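Local coordinates for DegV family protein (Eubacterium eligens, PDB 3FDJ), which is of unknown function but belongs to the DegV family, whose members probably bind fatty acids in a cleft between two domains, at residues I44-M47 with L48-E52; S161-N164 with L165-G169; G259-C262 with S263-E267. All blocks are in the same frame, centred on the assembly; numbering follows the deposited sequence. Where two conformers were deposited one is given.

Contact 1. Residues I44-M47 with L48-E52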
loop_
_atom_site.group_PDB
_atom_site.type_symbol
_atom_site.label_atom_id
_atom_site.label_comp_id
_atom_site.label_asym_id
_atom_site.label_seq_id
_atom_site.Cartn_x
_atom_site.Cartn_y
_atom_site.Cartn_z
ATOM N N ILE A 44 -6.156 8.122 -13.597
ATOM C CA ILE A 44 -4.918 8.429 -12.875
ATOM C C ILE A 44 -3.932 9.154 -13.767
ATOM O O ILE A 44 -3.267 10.077 -13.326
ATOM C CB ILE A 44 -4.289 7.157 -12.289
ATOM C CG1 ILE A 44 -5.127 6.666 -11.113
ATOM C CG2 ILE A 44 -2.848 7.416 -11.840
ATOM C CD1 ILE A 44 -4.887 5.233 -10.722
ATOM N N HIS A 45 -3.860 8.751 -15.033
ATOM C CA HIS A 45 -2.959 9.382 -15.999
ATOM C C HIS A 45 -3.267 10.874 -16.130
ATOM O O HIS A 45 -2.365 11.715 -16.117
ATOM C CB HIS A 45 -3.072 8.678 -17.355
ATOM C CG HIS A 45 -2.104 9.185 -18.380
ATOM N ND1 HIS A 45 -0.769 8.842 -18.374
ATOM C CD2 HIS A 45 -2.273 10.020 -19.432
ATOM C CE1 HIS A 45 -0.155 9.446 -19.377
ATOM N NE2 HIS A 45 -1.045 10.165 -20.037
ATOM N N ARG A 46 -4.555 11.203 -16.220
ATOM C CA ARG A 46 -5.004 12.585 -16.245
ATOM C C ARG A 46 -4.645 13.340 -14.950
ATOM O O ARG A 46 -4.198 14.491 -14.988
ATOM C CB ARG A 46 -6.522 12.644 -16.491
ATOM C CG ARG A 46 -7.128 14.030 -16.329
ATOM C CD ARG A 46 -8.624 14.056 -16.669
ATOM N NE ARG A 46 -9.184 15.386 -16.445
ATOM C CZ ARG A 46 -9.580 15.873 -15.267
ATOM N NH1 ARG A 46 -9.504 15.152 -14.153
ATOM N NH2 ARG A 46 -10.059 17.110 -15.201
HETATM N N MSE A 47 -4.860 12.696 -13.806
HETATM C CA MSE A 47 -4.548 13.329 -12.532
HETATM C C MSE A 47 -3.058 13.663 -12.447
HETATM O O MSE A 47 -2.688 14.754 -12.025
HETATM C CB MSE A 47 -4.928 12.415 -11.363
HETATM C CG MSE A 47 -4.700 13.059 -10.009
HETATM SE SE MSE A 47 -4.965 11.797 -8.557
HETATM C CE MSE A 47 -3.390 10.655 -8.814
ATOM N N LEU A 48 -2.209 12.711 -12.819
ATOM C CA LEU A 48 -0.766 12.934 -12.776
ATOM C C LEU A 48 -0.357 14.078 -13.713
ATOM O O LEU A 48 0.524 14.873 -13.372
ATOM C CB LEU A 48 -0.011 11.654 -13.131
ATOM C CG LEU A 48 -0.126 10.500 -12.122
ATOM C CD1 LEU A 48 0.525 9.244 -12.680
ATOM C CD2 LEU A 48 0.483 10.886 -10.795
ATOM N N ASP A 49 -0.980 14.148 -14.891
ATOM C CA ASP A 49 -0.711 15.240 -15.824
ATOM C C ASP A 49 -1.112 16.579 -15.208
ATOM O O ASP A 49 -0.397 17.564 -15.345
ATOM C CB ASP A 49 -1.450 15.040 -17.169
ATOM C CG ASP A 49 -0.767 14.014 -18.099
ATOM O OD1 ASP A 49 0.289 13.437 -17.747
ATOM O OD2 ASP A 49 -1.300 13.783 -19.213
ATOM N N ILE A 50 -2.252 16.615 -14.525
ATOM C CA ILE A 50 -2.711 17.843 -13.885
ATOM C C ILE A 50 -1.738 18.270 -12.791
ATOM O O ILE A 50 -1.332 19.442 -12.727
ATOM C CB ILE A 50 -4.143 17.706 -13.318
ATOM C CG1 ILE A 50 -5.162 17.719 -14.460
ATOM C CG2 ILE A 50 -4.463 18.827 -12.355
ATOM C CD1 ILE A 50 -6.562 17.336 -14.015
ATOM N N LEU A 51 -1.335 17.312 -11.957
ATOM C CA LEU A 51 -0.438 17.613 -10.851
ATOM C C LEU A 51 0.945 18.060 -11.304
ATOM O O LEU A 51 1.509 18.965 -10.710
ATOM C CB LEU A 51 -0.319 16.424 -9.900
ATOM C CG LEU A 51 -1.619 16.137 -9.163
ATOM C CD1 LEU A 51 -1.557 14.793 -8.489
ATOM C CD2 LEU A 51 -1.949 17.232 -8.172
ATOM N N GLU A 52 1.490 17.438 -12.343
ATOM C CA GLU A 52 2.837 17.796 -12.809
ATOM C C GLU A 52 2.957 19.236 -13.299
ATOM O O GLU A 52 4.054 19.794 -13.296
ATOM C CB GLU A 52 3.338 16.815 -13.877
ATOM C CG GLU A 52 4.283 15.763 -13.297
ATOM C CD GLU A 52 4.496 14.575 -14.213
ATOM O OE1 GLU A 52 4.032 14.607 -15.368
ATOM O OE2 GLU A 52 5.129 13.598 -13.772
HETATM O O HOH W 1 -0.018 13.085 -21.477
#

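Contact 2. Residues S161-N164 with L165-G169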
loop_
_atom_site.group_PDB
_atom_site.type_symbol
_atom_site.label_atom_id
_atom_site.label_comp_id
_atom_site.label_asym_id
_atom_site.label_seq_id
_atom_site.Cartn_x
_atom_site.Cartn_y
_atom_site.Cartn_z
ATOM N N SER A 161 10.591 10.911 -7.518
ATOM C CA SER A 161 10.262 12.218 -6.942
ATOM C C SER A 161 9.523 12.013 -5.632
ATOM O O SER A 161 8.677 11.127 -5.547
ATOM C CB SER A 161 9.403 13.025 -7.911
ATOM O OG SER A 161 8.880 14.208 -7.287
ATOM N N LEU A 162 9.844 12.840 -4.635
ATOM C CA LEU A 162 9.219 12.799 -3.321
ATOM C C LEU A 162 8.578 14.140 -2.986
ATOM O O LEU A 162 8.366 14.461 -1.824
ATOM C CB LEU A 162 10.247 12.395 -2.253
ATOM C CG LEU A 162 10.764 10.949 -2.391
ATOM C CD1 LEU A 162 11.938 10.882 -3.341
ATOM C CD2 LEU A 162 11.134 10.365 -1.036
ATOM N N HIS A 163 8.209 14.904 -4.019
ATOM C CA HIS A 163 7.664 16.235 -3.808
ATOM C C HIS A 163 6.326 16.191 -3.047
ATOM O O HIS A 163 6.099 16.981 -2.124
ATOM C CB HIS A 163 7.478 16.909 -5.159
ATOM C CG HIS A 163 6.825 18.243 -5.080
ATOM N ND1 HIS A 163 7.477 19.359 -4.608
ATOM C CD2 HIS A 163 5.582 18.648 -5.438
ATOM C CE1 HIS A 163 6.656 20.393 -4.660
ATOM N NE2 HIS A 163 5.504 19.992 -5.171
ATOM N N ASN A 164 5.450 15.279 -3.441
ATOM C CA ASN A 164 4.134 15.175 -2.783
ATOM C C ASN A 164 4.223 14.683 -1.333
ATOM O O ASN A 164 3.529 15.200 -0.433
ATOM C CB ASN A 164 3.175 14.333 -3.639
ATOM C CG ASN A 164 2.862 14.993 -4.967
ATOM O OD1 ASN A 164 2.951 16.215 -5.095
ATOM N ND2 ASN A 164 2.507 14.194 -5.965
ATOM N N LEU A 165 5.075 13.696 -1.080
ATOM C CA LEU A 165 5.381 13.308 0.291
ATOM C C LEU A 165 5.908 14.491 1.105
ATOM O O LEU A 165 5.433 14.758 2.206
ATOM C CB LEU A 165 6.404 12.163 0.338
ATOM C CG LEU A 165 5.886 10.786 -0.055
ATOM C CD1 LEU A 165 7.062 9.907 -0.515
ATOM C CD2 LEU A 165 5.076 10.128 1.057
ATOM N N ALA A 166 6.872 15.211 0.542
ATOM C CA ALA A 166 7.525 16.306 1.241
ATOM C C ALA A 166 6.573 17.465 1.499
ATOM O O ALA A 166 6.558 17.994 2.610
ATOM C CB ALA A 166 8.782 16.791 0.483
ATOM N N GLN A 167 5.753 17.846 0.513
ATOM C CA GLN A 167 4.875 19.002 0.723
ATOM C C GLN A 167 3.792 18.676 1.739
ATOM O O GLN A 167 3.236 19.580 2.336
ATOM C CB GLN A 167 4.256 19.519 -0.582
ATOM C CG GLN A 167 3.141 18.663 -1.147
ATOM C CD GLN A 167 2.421 19.315 -2.321
ATOM O OE1 GLN A 167 1.855 20.411 -2.189
ATOM N NE2 GLN A 167 2.401 18.629 -3.461
ATOM N N ASN A 168 3.507 17.389 1.929
ATOM C CA ASN A 168 2.535 16.952 2.932
ATOM C C ASN A 168 3.144 16.529 4.275
ATOM O O ASN A 168 2.443 15.958 5.128
ATOM C CB ASN A 168 1.656 15.840 2.345
ATOM C CG ASN A 168 0.617 16.379 1.379
ATOM O OD1 ASN A 168 -0.377 16.996 1.796
ATOM N ND2 ASN A 168 0.843 16.182 0.097
ATOM N N GLY A 169 4.431 16.823 4.467
ATOM C CA GLY A 169 5.122 16.553 5.725
ATOM C C GLY A 169 5.382 15.089 6.008
ATOM O O GLY A 169 5.554 14.706 7.167
#

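Contact 3. Residues G259-C262 with S263-E267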
loop_
_atom_site.group_PDB
_atom_site.type_symbol
_atom_site.label_atom_id
_atom_site.label_comp_id
_atom_site.label_asym_id
_atom_site.label_seq_id
_atom_site.Cartn_x
_atom_site.Cartn_y
_atom_site.Cartn_z
ATOM N N GLY A 259 -2.868 2.376 -7.477
ATOM C CA GLY A 259 -4.102 3.140 -7.470
ATOM C C GLY A 259 -3.787 4.608 -7.303
ATOM O O GLY A 259 -2.624 4.997 -7.359
ATOM N N GLY A 260 -4.834 5.407 -7.115
ATOM C CA GLY A 260 -4.730 6.865 -7.056
ATOM C C GLY A 260 -3.840 7.387 -5.929
ATOM O O GLY A 260 -2.976 8.214 -6.151
ATOM N N LEU A 261 -4.067 6.894 -4.719
ATOM C CA LEU A 261 -3.344 7.364 -3.544
ATOM C C LEU A 261 -1.869 7.034 -3.660
ATOM O O LEU A 261 -1.001 7.895 -3.473
ATOM C CB LEU A 261 -3.929 6.706 -2.285
ATOM C CG LEU A 261 -3.442 7.204 -0.917
ATOM C CD1 LEU A 261 -2.057 6.681 -0.578
ATOM C CD2 LEU A 261 -3.504 8.752 -0.858
ATOM N N CYS A 262 -1.558 5.782 -3.963
ATOM C CA CYS A 262 -0.167 5.399 -4.138
ATOM C C CYS A 262 0.475 6.108 -5.335
ATOM O O CYS A 262 1.644 6.466 -5.266
ATOM C CB CYS A 262 0.014 3.887 -4.210
ATOM S SG CYS A 262 -0.234 3.067 -2.558
ATOM N N SER A 263 -0.282 6.372 -6.389
ATOM C CA SER A 263 0.252 7.114 -7.552
ATOM C C SER A 263 0.591 8.548 -7.162
ATOM O O SER A 263 1.617 9.068 -7.577
ATOM C CB SER A 263 -0.711 7.073 -8.743
ATOM O OG SER A 263 -0.848 5.745 -9.258
ATOM N N TYR A 264 -0.236 9.155 -6.314
ATOM C CA TYR A 264 0.025 10.516 -5.844
ATOM C C TYR A 264 1.339 10.601 -5.044
ATOM O O TYR A 264 2.157 11.473 -5.305
ATOM C CB TYR A 264 -1.167 11.053 -5.025
ATOM C CG TYR A 264 -0.917 12.394 -4.401
ATOM C CD1 TYR A 264 -1.013 13.550 -5.169
ATOM C CD2 TYR A 264 -0.546 12.520 -3.066
ATOM C CE1 TYR A 264 -0.735 14.791 -4.631
ATOM C CE2 TYR A 264 -0.286 13.795 -2.503
ATOM C CZ TYR A 264 -0.386 14.916 -3.298
ATOM O OH TYR A 264 -0.129 16.172 -2.809
ATOM N N TYR A 265 1.525 9.696 -4.089
ATOM C CA TYR A 265 2.661 9.768 -3.173
ATOM C C TYR A 265 3.938 9.118 -3.698
ATOM O O TYR A 265 5.038 9.587 -3.380
ATOM C CB TYR A 265 2.277 9.200 -1.802
ATOM C CG TYR A 265 1.515 10.182 -0.941
ATOM C CD1 TYR A 265 2.101 11.398 -0.558
ATOM C CD2 TYR A 265 0.198 9.925 -0.523
ATOM C CE1 TYR A 265 1.405 12.318 0.227
ATOM C CE2 TYR A 265 -0.489 10.836 0.272
ATOM C CZ TYR A 265 0.120 12.015 0.647
ATOM O OH TYR A 265 -0.561 12.942 1.401
ATOM N N ALA A 266 3.815 8.055 -4.486
ATOM C CA ALA A 266 5.003 7.434 -5.111
ATOM C C ALA A 266 5.484 8.183 -6.350
ATOM O O ALA A 266 6.671 8.138 -6.690
ATOM C CB ALA A 266 4.756 5.960 -5.429
ATOM N N GLU A 267 4.551 8.856 -7.013
ATOM C CA GLU A 267 4.778 9.693 -8.204
ATOM C C GLU A 267 5.163 8.914 -9.454
ATOM O O GLU A 267 5.479 7.734 -9.404
ATOM C CB GLU A 267 5.732 10.854 -7.918
ATOM C CG GLU A 267 5.144 11.775 -6.864
ATOM C CD GLU A 267 5.809 13.135 -6.781
ATOM O OE1 GLU A 267 6.009 13.775 -7.845
ATOM O OE2 GLU A 267 6.076 13.576 -5.635
#

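Contact 1. Residues I44-M47 with L48-E52
Ile44 and Leu48, one turn apart, run alongside each other in one direction, the Ile44 CG2 methyl meeting Leu48 CD1 at 3.9 Å. Beneath them Leu48 N donates to Ile44 O at 2.9 Å, a nearly straight bond of 168°. Leu48 also packs on Val231 and Arg268; an alanine here would probably open a gap against both and leave the CG2 branch of Ile44 without its neighbour. His45 comes next, its NE2 3.7 Å from Asp49 OD2, with ring and carboxylate planes 64° apart. A water that donates to Asp49 OD2 at 2.7 Å bridges weakly to that nitrogen, while the firmer polar partners lie elsewhere: Glu232 for His45 and Arg268 for Asp49. Arg46 suits the exposed flank. With CG anti to the backbone N (chi1 171°) and the chain extended to NE, its guanidinium lies with one face over Ile50 CD1, 3.6 Å from Arg46 CZ, and its NH1 reaches a salt bridge with Glu34. Met47, a selenomethionine, turns to the buried side, where its CG meets Leu51 CD1 at 3.9 Å. Apolar residues on one flank and charged ones on another make 44-52 an amphipathic alpha-helix, its i to i+4 bonds continuous, lying against strand 35-37 and helix 260-266.

Contact 2. Residues S161-N164 with L165-G169
Asn164 and Gln167 run side by side, one turn apart along a short helix, and the Gln167 NE2 group donates to Asn164 OD1 at 3.0 Å. The bond is bent, 132° at the hydrogen, although the acceptor lies in the Gln167 amide plane; the two amide planes are turned 33° apart. Gln167 gets there by placing CG between its backbone N and carbonyl carbon (chi1 75°), a congested choice for a helix, and then extending. Its other end, OE1, accepts from Ser58 N, so both halves of the amide are used and its flip is settled. The same holds for Asn164, whose ND2 donates to the carbonyl of Tyr264. His163 crosses Gln167 obliquely, CD2 lying 3.7 Å from Gln167 NE2. Asn168 folds its amide back along the helix end: ND2 gives a 2.9 Å bond to Asn164 O, which also accepts from Asn168 N at 3.2 Å, the two donors coming from opposite faces of the carbonyl plane. On the apolar side Leu162 CD2 touches Leu165 CD1 at 4.1 Å, while Ala166 CB lies 3.3 Å from Leu162 O and packs on Ala176. Gly169, with positive phi, is the C' residue of a Schellman motif, its N reaching Ala166 O and Arg170 N reaching Leu165 O. The amides of Asn164 and Gln167 each give and accept at once, which implies that directional bonds tie this helix to Tyr264 of helix 260-266 and to Ser58, while the Glu267 carboxylate takes the Asn164 N-H.

Contact 3. Residues G259-C262 with S263-E267
Backbone bonds from Ser263 N to Gly259 O, Tyr264 N to Gly260 O, Tyr265 N to Leu261 O and Ala266 N to Cys262 O, 2.8 to 3.2 Å long, form helix 260-266, with Gly259 at the N-cap. The Ser263 hydroxyl folds back onto that first turn: OG, beside its own backbone N (chi1 -66°), donates to Gly259 O at 2.7 Å, from above the carbonyl plane rather than within it. Gly259 O is thus gripped twice, by the hydroxyl and the amide of one residue, and serine's short side chain satisfies itself in a buried place. The two glycines bring no side chain to this helix start, and Ile44 CD1 packs on their backbone. At the same end the Asp38 carboxylate accepts from the amides of Gly260 and Leu261, a negative group where the helix dipole would favour one. This is the start of an alpha-helix that follows strand 253-257 and sits between the two halves of the DegV fold. In Leu261 a chi1 of -172°, which sets CG beside the carbonyl carbon, carries CD2 to 3.8 Å from Tyr265 CE2, while its CD1 lies at the edge of that ring, in plane. Over one face of the same ring comes the CD2 edge of Tyr264, 3.5 Å above the plane near the centre. The tyrosines thus pack ring on ring and send the hydroxyls to polar partners, Tyr264 OH to Ser58 and Tyr265 OH to Thr60. The side chain of Tyr265 comes within about 4 Å of a bound hexaethylene glycol, probably from the crystallisation liquor, which may mark a ligand pocket. Glu267 leaves the helix with positive phi, and its carboxylate accepts from Asn164 N.

In the fold
From the N terminus, contact 1 (44-52) comes first, then contact 2 (161-169), then contact 3 (259-267); each is a single helical stretch, so none closes a long loop, and they follow in series without nesting or crossing. Contact 3 is the central piece: Ile44, Met47 and Leu51 of contact 1 pack on Gly259, Gly260 and Tyr264, while contact 2 joins it through polar bonds at Asn164. Contacts 1 and 2 approach to about 5 Å at their nearest atoms without touching. Helices 44-52 and 163-167 are thus joined through helix 260-266; the first follows strand 35-37 of one mixed sheet, the other two follow strands 153-159 and 253-257 of the second.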